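Side-chain contacts in alcohol dehydrogenase, zinc-containing (Thermotoga maritima, PDB 3IP1), which catalyses the NAD(+)-dependent oxidation of scyllo-inosose to 3-dehydro-scyllo-inosose and thus probably takes part in myo-inositol degradation: residues V42-V47 with V371-I376; K117-G122 with V167-A172; P16-G21 with K28-G33. All coordinates share one frame; numbering follows the deposited sequence.

Overall arrangement
Three small contacts, each built round one or two side chains, illustrate how a dehydrogenase subunit is stitched together at separate points. Interaction 3 closes a short loop near the N-terminus; interaction 1 then ties strand 40-47 to the loop ahead of helix 376-382, and interaction 2 is nested within the long span that interaction 1 encloses. Their centres stand about 26 Å (1 to 2), 28 Å (1 to 3) and 34 Å (2 to 3) apart, and none touches another. Interactions 1 and 3 lie away from the metal and NAD(+) sites. Interaction 2 comes nearer: the side chain of Ala172 is about 12 Å from that of Glu195, a ligand of the first zinc site, which holds cadmium here.

Interaction 1. Residues V42-V47 with V371-I376; sequences VRVEEV and VSMEEI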
ATOM      1  N   VAL A  42      39.592 -21.183  12.360  1.00 33.76           N
ATOM      2  CA  VAL A  42      39.646 -19.738  12.344  1.00 34.52           C
ATOM      3  C   VAL A  42      40.937 -19.277  12.990  1.00 35.31           C
ATOM      4  O   VAL A  42      41.196 -19.608  14.133  1.00 34.98           O
ATOM      5  CB  VAL A  42      38.438 -19.131  13.098  1.00 34.48           C
ATOM      6  CG1 VAL A  42      38.540 -17.607  13.121  1.00 33.96           C
ATOM      7  CG2 VAL A  42      37.118 -19.588  12.441  1.00 34.64           C
ATOM      8  N   ARG A  43      41.734 -18.509  12.260  1.00 36.28           N
ATOM      9  CA  ARG A  43      43.006 -18.036  12.787  1.00 37.92           C
ATOM     10  C   ARG A  43      43.305 -16.590  12.403  1.00 38.04           C
ATOM     11  O   ARG A  43      42.944 -16.133  11.323  1.00 37.62           O
ATOM     12  CB  ARG A  43      44.157 -18.956  12.341  1.00 38.40           C
ATOM     13  CG  ARG A  43      44.613 -19.961  13.395  1.00 41.73           C
ATOM     14  CD  ARG A  43      45.826 -19.430  14.216  1.00 48.83           C
ATOM     15  NE  ARG A  43      47.089 -20.126  13.901  1.00 52.74           N
ATOM     16  CZ  ARG A  43      48.070 -19.650  13.130  1.00 54.45           C
ATOM     17  NH1 ARG A  43      47.990 -18.451  12.559  1.00 55.49           N
ATOM     18  NH2 ARG A  43      49.150 -20.386  12.925  1.00 56.22           N
ATOM     19  N   VAL A  44      43.957 -15.874  13.314  1.00 38.46           N
ATOM     20  CA  VAL A  44      44.543 -14.578  12.991  1.00 39.20           C
ATOM     21  C   VAL A  44      45.746 -14.837  12.108  1.00 39.46           C
ATOM     22  O   VAL A  44      46.652 -15.572  12.503  1.00 40.19           O
ATOM     23  CB  VAL A  44      44.980 -13.821  14.271  1.00 39.36           C
ATOM     24  CG1 VAL A  44      45.745 -12.533  13.908  1.00 39.36           C
ATOM     25  CG2 VAL A  44      43.760 -13.517  15.153  1.00 39.31           C
ATOM     26  N   GLU A  45      45.754 -14.269  10.907  1.00 39.84           N
ATOM     27  CA  GLU A  45      46.889 -14.435  10.005  1.00 40.11           C
ATOM     28  C   GLU A  45      47.246 -13.116   9.322  1.00 40.51           C
ATOM     29  O   GLU A  45      46.429 -12.182   9.263  1.00 40.26           O
ATOM     30  CB  GLU A  45      46.636 -15.568   8.991  1.00 40.57           C
ATOM     31  CG  GLU A  45      45.594 -15.287   7.914  1.00 42.12           C
ATOM     32  CD  GLU A  45      45.252 -16.520   7.049  1.00 46.03           C
ATOM     33  OE1 GLU A  45      45.307 -16.431   5.794  1.00 47.39           O
ATOM     34  OE2 GLU A  45      44.913 -17.579   7.619  1.00 47.16           O
ATOM     35  N   GLU A  46      48.468 -13.029   8.811  1.00 40.47           N
ATOM     36  CA  GLU A  46      48.883 -11.834   8.086  1.00 40.82           C
ATOM     37  C   GLU A  46      48.151 -11.730   6.770  1.00 39.82           C
ATOM     38  O   GLU A  46      47.896 -12.740   6.122  1.00 39.53           O
ATOM     39  CB  GLU A  46      50.392 -11.815   7.863  1.00 41.64           C
ATOM     40  CG  GLU A  46      51.162 -11.747   9.162  1.00 44.93           C
ATOM     41  CD  GLU A  46      52.557 -11.199   8.988  1.00 50.33           C
ATOM     42  OE1 GLU A  46      53.169 -11.412   7.906  1.00 51.85           O
ATOM     43  OE2 GLU A  46      53.038 -10.559   9.953  1.00 52.26           O
ATOM     44  N   VAL A  47      47.789 -10.498   6.407  1.00 39.24           N
ATOM     45  CA  VAL A  47      47.101 -10.212   5.146  1.00 38.77           C
ATOM     46  C   VAL A  47      47.810  -9.117   4.352  1.00 38.73           C
ATOM     47  O   VAL A  47      48.432  -8.234   4.932  1.00 38.46           O
ATOM     48  CB  VAL A  47      45.593  -9.801   5.363  1.00 38.76           C
ATOM     49  CG1 VAL A  47      44.783 -10.971   5.909  1.00 37.44           C
ATOM     50  CG2 VAL A  47      45.455  -8.556   6.262  1.00 37.70           C
ATOM     51  N   VAL A 371      36.098  -7.303  22.989  1.00 33.47           N
ATOM     52  CA  VAL A 371      37.329  -8.086  23.031  1.00 33.18           C
ATOM     53  C   VAL A 371      38.255  -7.600  21.913  1.00 33.22           C
ATOM     54  O   VAL A 371      37.818  -6.876  20.999  1.00 33.10           O
ATOM     55  CB  VAL A 371      37.037  -9.622  22.855  1.00 33.51           C
ATOM     56  CG1 VAL A 371      36.036 -10.128  23.892  1.00 33.57           C
ATOM     57  CG2 VAL A 371      36.516  -9.933  21.448  1.00 32.03           C
ATOM     58  N   SER A 372      39.519  -7.998  21.970  1.00 32.83           N
ATOM     59  CA  SER A 372      40.477  -7.595  20.950  1.00 33.20           C
ATOM     60  C   SER A 372      40.393  -8.556  19.761  1.00 33.23           C
ATOM     61  O   SER A 372      39.844  -9.648  19.890  1.00 32.88           O
ATOM     62  CB  SER A 372      41.898  -7.598  21.515  1.00 33.16           C
ATOM     63  OG  SER A 372      42.295  -8.932  21.769  1.00 32.71           O
HETATM   64  N   MSE A 373      40.947  -8.148  18.623  1.00 33.51           N
HETATM   65  CA  MSE A 373      41.016  -9.009  17.437  1.00 34.99           C
HETATM   66  C   MSE A 373      41.569 -10.420  17.738  1.00 35.24           C
HETATM   67  O   MSE A 373      40.991 -11.434  17.303  1.00 34.63           O
HETATM   68  CB  MSE A 373      41.823  -8.344  16.328  1.00 34.80           C
HETATM   69  CG  MSE A 373      41.918  -9.202  15.093  1.00 36.82           C
HETATM   70 SE   MSE A 373      42.829  -8.308  13.637  1.00 42.36          SE
HETATM   71  CE  MSE A 373      44.636  -8.341  14.360  1.00 40.79           C
ATOM     72  N   GLU A 374      42.664 -10.476  18.496  1.00 35.36           N
ATOM     73  CA  GLU A 374      43.295 -11.744  18.878  1.00 35.78           C
ATOM     74  C   GLU A 374      42.359 -12.701  19.594  1.00 34.96           C
ATOM     75  O   GLU A 374      42.484 -13.912  19.435  1.00 35.06           O
ATOM     76  CB  GLU A 374      44.525 -11.513  19.774  1.00 36.78           C
ATOM     77  CG  GLU A 374      45.592 -10.569  19.216  1.00 41.42           C
ATOM     78  CD  GLU A 374      46.210 -11.049  17.905  1.00 48.34           C
ATOM     79  OE1 GLU A 374      46.614 -12.241  17.825  1.00 52.42           O
ATOM     80  OE2 GLU A 374      46.298 -10.225  16.954  1.00 50.82           O
ATOM     81  N   GLU A 375      41.432 -12.168  20.384  1.00 34.15           N
ATOM     82  CA  GLU A 375      40.541 -13.007  21.170  1.00 33.84           C
ATOM     83  C   GLU A 375      39.345 -13.540  20.382  1.00 33.35           C
ATOM     84  O   GLU A 375      38.602 -14.389  20.891  1.00 33.19           O
ATOM     85  CB  GLU A 375      40.040 -12.236  22.377  1.00 34.19           C
ATOM     86  CG  GLU A 375      41.136 -11.814  23.343  1.00 37.03           C
ATOM     87  CD  GLU A 375      40.584 -10.927  24.445  1.00 40.20           C
ATOM     88  OE1 GLU A 375      40.007 -11.456  25.426  1.00 41.55           O
ATOM     89  OE2 GLU A 375      40.705  -9.694  24.317  1.00 41.41           O
ATOM     90  N   ILE A 376      39.159 -13.036  19.153  1.00 32.14           N
ATOM     91  CA  ILE A 376      37.994 -13.389  18.320  1.00 31.72           C
ATOM     92  C   ILE A 376      37.884 -14.886  18.030  1.00 31.27           C
ATOM     93  O   ILE A 376      36.814 -15.464  18.233  1.00 31.07           O
ATOM     94  CB  ILE A 376      37.918 -12.566  16.992  1.00 31.28           C
ATOM     95  CG1 ILE A 376      37.542 -11.103  17.266  1.00 32.28           C
ATOM     96  CG2 ILE A 376      36.937 -13.192  15.993  1.00 31.52           C
ATOM     97  CD1 ILE A 376      36.203 -10.886  18.017  1.00 32.06           C
TER
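Val44 sets its two branches against the carboxylate of Glu374 and the backbone carbonyl and terminal methyl of Met373. The side chains of Val44 and Glu374 cross at about a right angle. Dispersion carries the contact. Val44 CG1 lies anti to the backbone N (chi1 173°) and so leads towards the loop, 3.9 Å from Glu374 OE2, while CG2 rests 4.1 Å from the carbonyl O of Met373. A looser apolar touch joins Val44 CG1 to Met373 CE at 4.4 Å; this methionine is selenomethionine, and its chain runs extended to SE and then turns at chi3 (71°), setting CE beside the valine.

No hydrogen bond crosses the contact; the polar atoms are paired on their own side or with strand 3-12. The Glu374 chain bends at chi2 (-61°), laying its carboxylate against the valine, and OE2 forms a salt bridge with Arg4. Within the loop, Glu375 OE2 is gripped twice by Ser372: the hydroxyl OG donates to the anti lone pair, and the backbone N, 3.1 Å from OE2, approaches from above the carboxylate plane. The Met373 carbonyl that CG2 touches is itself engaged by Ile376 N at 3.1 Å.

Were Val44 cut back to an alanine, a gap would probably open beside the Glu374 carboxylate and the Met373 methyl, with the salt bridge to Arg4 left to hold the acid. Strand 40-47 pairs with strand 3-12, on which Met373 also packs, fastening the loop to two strands of one sheet. The chemistry is that of a greasy flank beside an ion pair: the valine offers no bond to the carboxylate, which Arg4 is likely to keep charged, and probably screens one side of it a little, though Glu374 is otherwise exposed.

Interaction 2. Residues K117-G122 with V167-A172; sequences KRFEIG and VDAKYA
Phe119 reaches across to Ala169 and Ala172, and the contact is mainly apolar, with no hydrogen bond across it. One side of the ring, CD2, CE2 and CZ, does the touching: CZ comes to 3.8 Å from Ala172 CB, obliquely to the ring, and CE2 lies 4.0 Å from Ala169 CB. The chi1 of Phe119, -98°, is away from a staggered value and swings the ring so that this side leads. All three residues are buried, and the two methyls are small enough for the ring to sit close to the backbone of 169-172.

A polar atom borders the ring without bonding to it. Ala169 O lies at the ring edge, near its plane, 4.0 Å from CE2; this carbonyl accepts from Ala172 N at 3.0 Å.

Hydrogen bonds shape the turn that presents the methyls. Asp168 OD1 uses its anti lone pair to accept from Lys170 N at 2.8 Å, nearly straight at 173°, forming an Asx turn, while Tyr171 N bonds to Asp168 O.

Phe119 also packs on Ile58, Val103 and Ala106, and Ala172 shares Ile58, so the ring packs between strands 57-66 and 98-106 and the 3-10 segment 169-171. Both segments lie in the GroES-like domain, the catalytic-domain fold of zinc-containing alcohol dehydrogenases, whose curled mixed sheet holds strands 57-66, 98-106 and 164-168; Phe119 packs a loop onto its interior.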
ATOM      1  N   LYS A 117      29.195  13.893  -2.212  1.00 33.47           N
ATOM      2  CA  LYS A 117      30.572  14.160  -2.593  1.00 34.06           C
ATOM      3  C   LYS A 117      31.460  13.017  -2.158  1.00 33.55           C
ATOM      4  O   LYS A 117      31.057  12.184  -1.338  1.00 33.86           O
ATOM      5  CB  LYS A 117      31.055  15.479  -1.988  1.00 34.45           C
ATOM      6  CG  LYS A 117      30.359  16.673  -2.617  1.00 36.85           C
ATOM      7  CD  LYS A 117      30.543  17.941  -1.813  1.00 41.46           C
ATOM      8  CE  LYS A 117      29.862  19.099  -2.528  1.00 43.24           C
ATOM      9  NZ  LYS A 117      30.120  20.400  -1.842  1.00 48.16           N
ATOM     10  N   ARG A 118      32.657  12.978  -2.731  1.00 33.28           N
ATOM     11  CA  ARG A 118      33.665  11.991  -2.371  0.50 32.90           C
ATOM     12  C   ARG A 118      33.791  11.922  -0.853  1.00 32.96           C
ATOM     13  O   ARG A 118      33.749  12.954  -0.159  1.00 32.29           O
ATOM     14  CB  ARG A 118      35.021  12.339  -3.000  0.50 33.10           C
ATOM     15  CG  ARG A 118      35.806  11.144  -3.525  0.50 32.97           C
ATOM     16  CD  ARG A 118      37.249  11.515  -3.926  0.50 32.78           C
ATOM     17  NE  ARG A 118      38.207  11.322  -2.834  0.50 32.03           N
ATOM     18  CZ  ARG A 118      39.526  11.258  -2.988  0.50 30.77           C
ATOM     19  NH1 ARG A 118      40.082  11.359  -4.190  0.50 31.31           N
ATOM     20  NH2 ARG A 118      40.295  11.090  -1.937  0.50 29.95           N
ATOM     21  N   PHE A 119      33.916  10.699  -0.349  1.00 32.35           N
ATOM     22  CA  PHE A 119      34.101  10.446   1.062  1.00 32.24           C
ATOM     23  C   PHE A 119      35.335  11.181   1.544  1.00 32.51           C
ATOM     24  O   PHE A 119      36.338  11.185   0.850  1.00 32.21           O
ATOM     25  CB  PHE A 119      34.301   8.943   1.290  1.00 32.06           C
ATOM     26  CG  PHE A 119      33.057   8.224   1.720  1.00 30.98           C
ATOM     27  CD1 PHE A 119      32.533   8.421   2.993  1.00 30.81           C
ATOM     28  CD2 PHE A 119      32.401   7.358   0.845  1.00 28.34           C
ATOM     29  CE1 PHE A 119      31.356   7.753   3.393  1.00 30.69           C
ATOM     30  CE2 PHE A 119      31.235   6.696   1.241  1.00 29.47           C
ATOM     31  CZ  PHE A 119      30.724   6.888   2.513  1.00 28.14           C
ATOM     32  N   GLU A 120      35.261  11.804   2.721  1.00 32.63           N
ATOM     33  CA  GLU A 120      36.440  12.441   3.315  1.00 33.16           C
ATOM     34  C   GLU A 120      37.174  11.470   4.217  1.00 32.64           C
ATOM     35  O   GLU A 120      36.557  10.631   4.888  1.00 32.79           O
ATOM     36  CB  GLU A 120      36.059  13.659   4.160  1.00 33.41           C
ATOM     37  CG  GLU A 120      35.625  14.862   3.346  1.00 36.36           C
ATOM     38  CD  GLU A 120      35.023  15.944   4.216  1.00 39.61           C
ATOM     39  OE1 GLU A 120      35.452  16.108   5.387  1.00 42.37           O
ATOM     40  OE2 GLU A 120      34.116  16.633   3.730  1.00 42.00           O
ATOM     41  N   ILE A 121      38.492  11.607   4.264  1.00 31.92           N
ATOM     42  CA  ILE A 121      39.277  10.898   5.270  1.00 31.09           C
ATOM     43  C   ILE A 121      38.770  11.310   6.645  1.00 30.19           C
ATOM     44  O   ILE A 121      38.534  12.489   6.895  1.00 29.71           O
ATOM     45  CB  ILE A 121      40.789  11.172   5.101  1.00 31.47           C
ATOM     46  CG1 ILE A 121      41.293  10.471   3.834  1.00 32.00           C
ATOM     47  CG2 ILE A 121      41.565  10.724   6.362  1.00 31.68           C
ATOM     48  CD1 ILE A 121      42.796  10.747   3.458  1.00 32.39           C
ATOM     49  N   GLY A 122      38.578  10.337   7.532  1.00 29.68           N
ATOM     50  CA  GLY A 122      38.064  10.631   8.865  1.00 28.73           C
ATOM     51  C   GLY A 122      36.566  10.424   9.043  1.00 28.76           C
ATOM     52  O   GLY A 122      36.089  10.427  10.169  1.00 28.78           O
ATOM     53  N   VAL A 167      35.653  -1.757   0.855  1.00 28.05           N
ATOM     54  CA  VAL A 167      34.308  -1.942   0.299  1.00 28.15           C
ATOM     55  C   VAL A 167      34.016  -0.863  -0.741  1.00 28.48           C
ATOM     56  O   VAL A 167      34.601   0.226  -0.701  1.00 28.34           O
ATOM     57  CB  VAL A 167      33.179  -1.875   1.388  1.00 27.68           C
ATOM     58  CG1 VAL A 167      33.353  -2.930   2.433  1.00 27.92           C
ATOM     59  CG2 VAL A 167      33.138  -0.503   2.051  1.00 28.65           C
ATOM     60  N   ASP A 168      33.074  -1.141  -1.638  1.00 28.55           N
ATOM     61  CA  ASP A 168      32.545  -0.091  -2.503  1.00 28.48           C
ATOM     62  C   ASP A 168      31.792   0.977  -1.713  1.00 27.78           C
ATOM     63  O   ASP A 168      31.064   0.666  -0.776  1.00 27.15           O
ATOM     64  CB  ASP A 168      31.625  -0.654  -3.572  1.00 28.71           C
ATOM     65  CG  ASP A 168      31.389   0.334  -4.693  1.00 30.43           C
ATOM     66  OD1 ASP A 168      30.677   1.346  -4.490  1.00 30.50           O
ATOM     67  OD2 ASP A 168      31.940   0.102  -5.783  1.00 33.82           O
ATOM     68  N   ALA A 169      31.961   2.233  -2.124  1.00 26.90           N
ATOM     69  CA  ALA A 169      31.339   3.368  -1.450  1.00 26.76           C
ATOM     70  C   ALA A 169      29.832   3.223  -1.354  1.00 26.16           C
ATOM     71  O   ALA A 169      29.221   3.688  -0.392  1.00 26.00           O
ATOM     72  CB  ALA A 169      31.703   4.690  -2.156  1.00 26.16           C
ATOM     73  N   LYS A 170      29.249   2.563  -2.348  1.00 25.97           N
ATOM     74  CA  LYS A 170      27.808   2.421  -2.435  1.00 26.13           C
ATOM     75  C   LYS A 170      27.223   1.520  -1.338  1.00 26.12           C
ATOM     76  O   LYS A 170      26.004   1.511  -1.146  1.00 26.03           O
ATOM     77  CB  LYS A 170      27.388   1.940  -3.832  1.00 26.11           C
ATOM     78  CG  LYS A 170      27.460   0.427  -4.036  1.00 27.83           C
ATOM     79  CD  LYS A 170      27.395   0.061  -5.518  1.00 31.16           C
ATOM     80  CE  LYS A 170      27.240  -1.436  -5.680  1.00 31.19           C
ATOM     81  NZ  LYS A 170      27.163  -1.792  -7.116  1.00 34.98           N
ATOM     82  N   TYR A 171      28.075   0.791  -0.606  1.00 25.64           N
ATOM     83  CA  TYR A 171      27.602   0.042   0.584  1.00 25.23           C
ATOM     84  C   TYR A 171      27.771   0.771   1.910  1.00 25.22           C
ATOM     85  O   TYR A 171      27.223   0.332   2.922  1.00 24.54           O
ATOM     86  CB  TYR A 171      28.245  -1.349   0.684  1.00 25.00           C
ATOM     87  CG  TYR A 171      28.174  -2.125  -0.597  1.00 25.05           C
ATOM     88  CD1 TYR A 171      26.939  -2.442  -1.172  1.00 24.23           C
ATOM     89  CD2 TYR A 171      29.338  -2.549  -1.243  1.00 24.74           C
ATOM     90  CE1 TYR A 171      26.868  -3.150  -2.367  1.00 24.16           C
ATOM     91  CE2 TYR A 171      29.278  -3.265  -2.448  1.00 24.60           C
ATOM     92  CZ  TYR A 171      28.030  -3.570  -2.989  1.00 24.91           C
ATOM     93  OH  TYR A 171      27.925  -4.270  -4.176  1.00 26.68           O
ATOM     94  N   ALA A 172      28.536   1.861   1.921  1.00 25.21           N
ATOM     95  CA  ALA A 172      28.831   2.564   3.181  1.00 25.42           C
ATOM     96  C   ALA A 172      27.809   3.671   3.500  1.00 25.24           C
ATOM     97  O   ALA A 172      27.303   4.313   2.588  1.00 25.31           O
ATOM     98  CB  ALA A 172      30.260   3.137   3.150  1.00 25.33           C
TER

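Interaction 3. Residues P16-G21 with K28-G33; sequences PEFKLG and KLTWLG
Phe18 and Thr30 slide past each other in opposite directions, each extended from its own loop segment, so that a ring corner meets a hydroxyl. Phe18 CG lies anti to the backbone N (chi1 173°), which carries the ring towards 28-33, and its CE1 stops 3.6 Å from Thr30 OG1. CZ, the next ring atom, is 3.9 Å from the same oxygen. The approach is oblique to the ring, and it is a van der Waals meeting. Leu32 comes from another direction: its CB lies near the plane of the ring, at the edge, and is 4.5 Å from CE1, a loose apolar touch.

What fixes Thr30 is its own turn. With chi1 near -176°, OG1 is placed to accept from Leu32 N at 2.9 Å, an ST turn whose N-H points almost straight at the oxygen (164°). The methyl CG2 is left in the crowded position between the backbone N and the carbonyl carbon. Thr30 also packs on Trp12 of strand 3-12, and the ring of Phe18 on Asp24 and Val36.

Asp24, in the connection between the two segments, ties both: OD2 takes Gly21 N and OD1 takes Trp31 N, with a weak bond between OD2 and Thr30 OG1. At the other end, Lys19 NZ curls back to Glu17 O at 3.1 Å, and Glu17 OE2 makes a salt bridge with Lys35.

This part of the chain has no regular helix or strand. The hydrogen bonds that join the segments run through Asp24, while the direct touch is the packing of the Phe18 ring. Because the hydroxyl is already held by the backbone N-H and, weakly, by Asp24, it can lie against a carbon surface without losing its polar partners.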
ATOM      1  N   PRO A  16      28.144 -36.719  -0.097  1.00 34.13           N
ATOM      2  CA  PRO A  16      27.873 -37.529  -1.306  1.00 34.25           C
ATOM      3  C   PRO A  16      26.728 -36.983  -2.153  1.00 34.28           C
ATOM      4  O   PRO A  16      26.818 -36.993  -3.377  1.00 34.64           O
ATOM      5  CB  PRO A  16      27.492 -38.900  -0.739  1.00 33.87           C
ATOM      6  CG  PRO A  16      28.105 -38.937   0.606  1.00 34.83           C
ATOM      7  CD  PRO A  16      28.073 -37.532   1.131  1.00 33.80           C
ATOM      8  N   GLU A  17      25.670 -36.496  -1.511  1.00 34.97           N
ATOM      9  CA  GLU A  17      24.525 -35.906  -2.240  1.00 35.46           C
ATOM     10  C   GLU A  17      24.855 -34.642  -3.048  1.00 35.80           C
ATOM     11  O   GLU A  17      24.123 -34.295  -3.988  1.00 36.50           O
ATOM     12  CB  GLU A  17      23.342 -35.619  -1.287  1.00 35.60           C
ATOM     13  CG  GLU A  17      23.648 -34.620  -0.148  1.00 37.03           C
ATOM     14  CD  GLU A  17      24.017 -35.293   1.177  1.00 40.59           C
ATOM     15  OE1 GLU A  17      24.513 -36.454   1.169  1.00 40.11           O
ATOM     16  OE2 GLU A  17      23.805 -34.652   2.236  1.00 41.20           O
ATOM     17  N   PHE A  18      25.939 -33.946  -2.704  1.00 35.34           N
ATOM     18  CA  PHE A  18      26.182 -32.632  -3.288  1.00 35.16           C
ATOM     19  C   PHE A  18      26.492 -32.719  -4.770  1.00 35.60           C
ATOM     20  O   PHE A  18      27.303 -33.530  -5.197  1.00 34.91           O
ATOM     21  CB  PHE A  18      27.321 -31.905  -2.564  1.00 35.02           C
ATOM     22  CG  PHE A  18      27.733 -30.604  -3.216  1.00 34.71           C
ATOM     23  CD1 PHE A  18      27.048 -29.415  -2.933  1.00 32.69           C
ATOM     24  CD2 PHE A  18      28.811 -30.563  -4.100  1.00 34.77           C
ATOM     25  CE1 PHE A  18      27.422 -28.220  -3.512  1.00 30.48           C
ATOM     26  CE2 PHE A  18      29.198 -29.354  -4.695  1.00 35.16           C
ATOM     27  CZ  PHE A  18      28.488 -28.180  -4.399  1.00 33.25           C
ATOM     28  N   LYS A  19      25.838 -31.865  -5.548  1.00 36.25           N
ATOM     29  CA  LYS A  19      26.281 -31.585  -6.912  1.00 37.35           C
ATOM     30  C   LYS A  19      26.615 -30.096  -7.017  1.00 37.37           C
ATOM     31  O   LYS A  19      25.899 -29.257  -6.449  1.00 37.14           O
ATOM     32  CB  LYS A  19      25.207 -31.962  -7.940  1.00 37.87           C
ATOM     33  CG  LYS A  19      24.982 -33.468  -8.111  1.00 41.01           C
ATOM     34  CD  LYS A  19      23.856 -33.965  -7.216  1.00 44.40           C
ATOM     35  CE  LYS A  19      23.526 -35.436  -7.482  1.00 45.05           C
ATOM     36  NZ  LYS A  19      22.886 -36.046  -6.276  1.00 46.13           N
ATOM     37  N   LEU A  20      27.704 -29.788  -7.723  1.00 37.44           N
ATOM     38  CA  LEU A  20      28.166 -28.409  -7.935  1.00 38.51           C
ATOM     39  C   LEU A  20      27.033 -27.555  -8.479  1.00 38.76           C
ATOM     40  O   LEU A  20      26.497 -27.838  -9.552  1.00 38.46           O
ATOM     41  CB  LEU A  20      29.362 -28.373  -8.902  1.00 38.12           C
ATOM     42  CG  LEU A  20      30.227 -27.112  -9.026  1.00 39.46           C
ATOM     43  CD1 LEU A  20      31.061 -26.866  -7.754  1.00 38.36           C
ATOM     44  CD2 LEU A  20      31.147 -27.180 -10.254  1.00 38.26           C
ATOM     45  N   GLY A  21      26.674 -26.515  -7.727  1.00 39.23           N
ATOM     46  CA  GLY A  21      25.616 -25.583  -8.126  1.00 39.32           C
ATOM     47  C   GLY A  21      25.965 -24.799  -9.382  1.00 39.50           C
ATOM     48  O   GLY A  21      27.136 -24.703  -9.748  1.00 39.09           O
ATOM     49  N   LYS A  28      36.379 -23.528  -4.312  1.00 33.33           N
ATOM     50  CA  LYS A  28      36.445 -22.128  -3.920  1.00 33.19           C
ATOM     51  C   LYS A  28      35.168 -21.520  -3.336  1.00 32.41           C
ATOM     52  O   LYS A  28      35.234 -20.745  -2.384  1.00 32.83           O
ATOM     53  CB  LYS A  28      36.887 -21.295  -5.108  1.00 33.30           C
ATOM     54  CG  LYS A  28      38.305 -21.588  -5.557  1.00 35.27           C
ATOM     55  CD  LYS A  28      38.645 -20.722  -6.762  1.00 40.16           C
ATOM     56  CE  LYS A  28      40.020 -21.044  -7.320  1.00 43.16           C
ATOM     57  NZ  LYS A  28      40.057 -20.647  -8.763  1.00 45.59           N
ATOM     58  N   LEU A  29      34.020 -21.854  -3.918  1.00 31.07           N
ATOM     59  CA  LEU A  29      32.775 -21.151  -3.623  1.00 30.11           C
ATOM     60  C   LEU A  29      31.564 -22.055  -3.776  1.00 29.05           C
ATOM     61  O   LEU A  29      31.404 -22.722  -4.791  1.00 27.47           O
ATOM     62  CB  LEU A  29      32.615 -19.928  -4.551  1.00 30.21           C
ATOM     63  CG  LEU A  29      31.342 -19.062  -4.402  1.00 30.81           C
ATOM     64  CD1 LEU A  29      31.449 -18.127  -3.230  1.00 32.35           C
ATOM     65  CD2 LEU A  29      31.053 -18.263  -5.678  1.00 33.67           C
ATOM     66  N   THR A  30      30.690 -22.036  -2.778  1.00 28.75           N
ATOM     67  CA  THR A  30      29.411 -22.722  -2.904  1.00 28.26           C
ATOM     68  C   THR A  30      28.264 -21.920  -2.308  1.00 28.93           C
ATOM     69  O   THR A  30      28.466 -21.156  -1.353  1.00 27.51           O
ATOM     70  CB  THR A  30      29.432 -24.158  -2.284  1.00 28.41           C
ATOM     71  OG1 THR A  30      28.172 -24.792  -2.525  1.00 28.30           O
ATOM     72  CG2 THR A  30      29.675 -24.121  -0.797  1.00 26.90           C
ATOM     73  N   TRP A  31      27.060 -22.125  -2.863  1.00 29.06           N
ATOM     74  CA  TRP A  31      25.835 -21.599  -2.267  1.00 29.92           C
ATOM     75  C   TRP A  31      25.310 -22.493  -1.138  1.00 30.09           C
ATOM     76  O   TRP A  31      24.441 -22.068  -0.373  1.00 29.13           O
ATOM     77  CB  TRP A  31      24.769 -21.340  -3.343  1.00 31.11           C
ATOM     78  CG  TRP A  31      24.960 -19.965  -3.949  1.00 32.47           C
ATOM     79  CD1 TRP A  31      25.851 -19.602  -4.934  1.00 33.54           C
ATOM     80  CD2 TRP A  31      24.275 -18.770  -3.567  1.00 35.38           C
ATOM     81  NE1 TRP A  31      25.749 -18.244  -5.191  1.00 34.28           N
ATOM     82  CE2 TRP A  31      24.796 -17.711  -4.362  1.00 35.58           C
ATOM     83  CE3 TRP A  31      23.271 -18.481  -2.617  1.00 38.28           C
ATOM     84  CZ2 TRP A  31      24.333 -16.388  -4.247  1.00 36.99           C
ATOM     85  CZ3 TRP A  31      22.810 -17.155  -2.505  1.00 38.03           C
ATOM     86  CH2 TRP A  31      23.345 -16.133  -3.318  1.00 37.55           C
ATOM     87  N   LEU A  32      25.891 -23.702  -1.011  1.00 29.98           N
ATOM     88  CA  LEU A  32      25.500 -24.670   0.027  1.00 29.82           C
ATOM     89  C   LEU A  32      26.620 -25.060   1.017  1.00 29.84           C
ATOM     90  O   LEU A  32      27.102 -26.208   1.046  1.00 29.30           O
ATOM     91  CB  LEU A  32      24.880 -25.917  -0.616  1.00 29.54           C
ATOM     92  CG  LEU A  32      23.508 -25.745  -1.270  1.00 29.82           C
ATOM     93  CD1 LEU A  32      23.137 -27.004  -2.045  1.00 27.97           C
ATOM     94  CD2 LEU A  32      22.414 -25.385  -0.207  1.00 30.69           C
ATOM     95  N   GLY A  33      26.996 -24.105   1.861  1.00 29.73           N
ATOM     96  CA  GLY A  33      28.123 -24.279   2.778  1.00 29.34           C
ATOM     97  C   GLY A  33      28.215 -25.625   3.471  1.00 29.10           C
ATOM     98  O   GLY A  33      29.230 -26.319   3.372  1.00 28.61           O
TER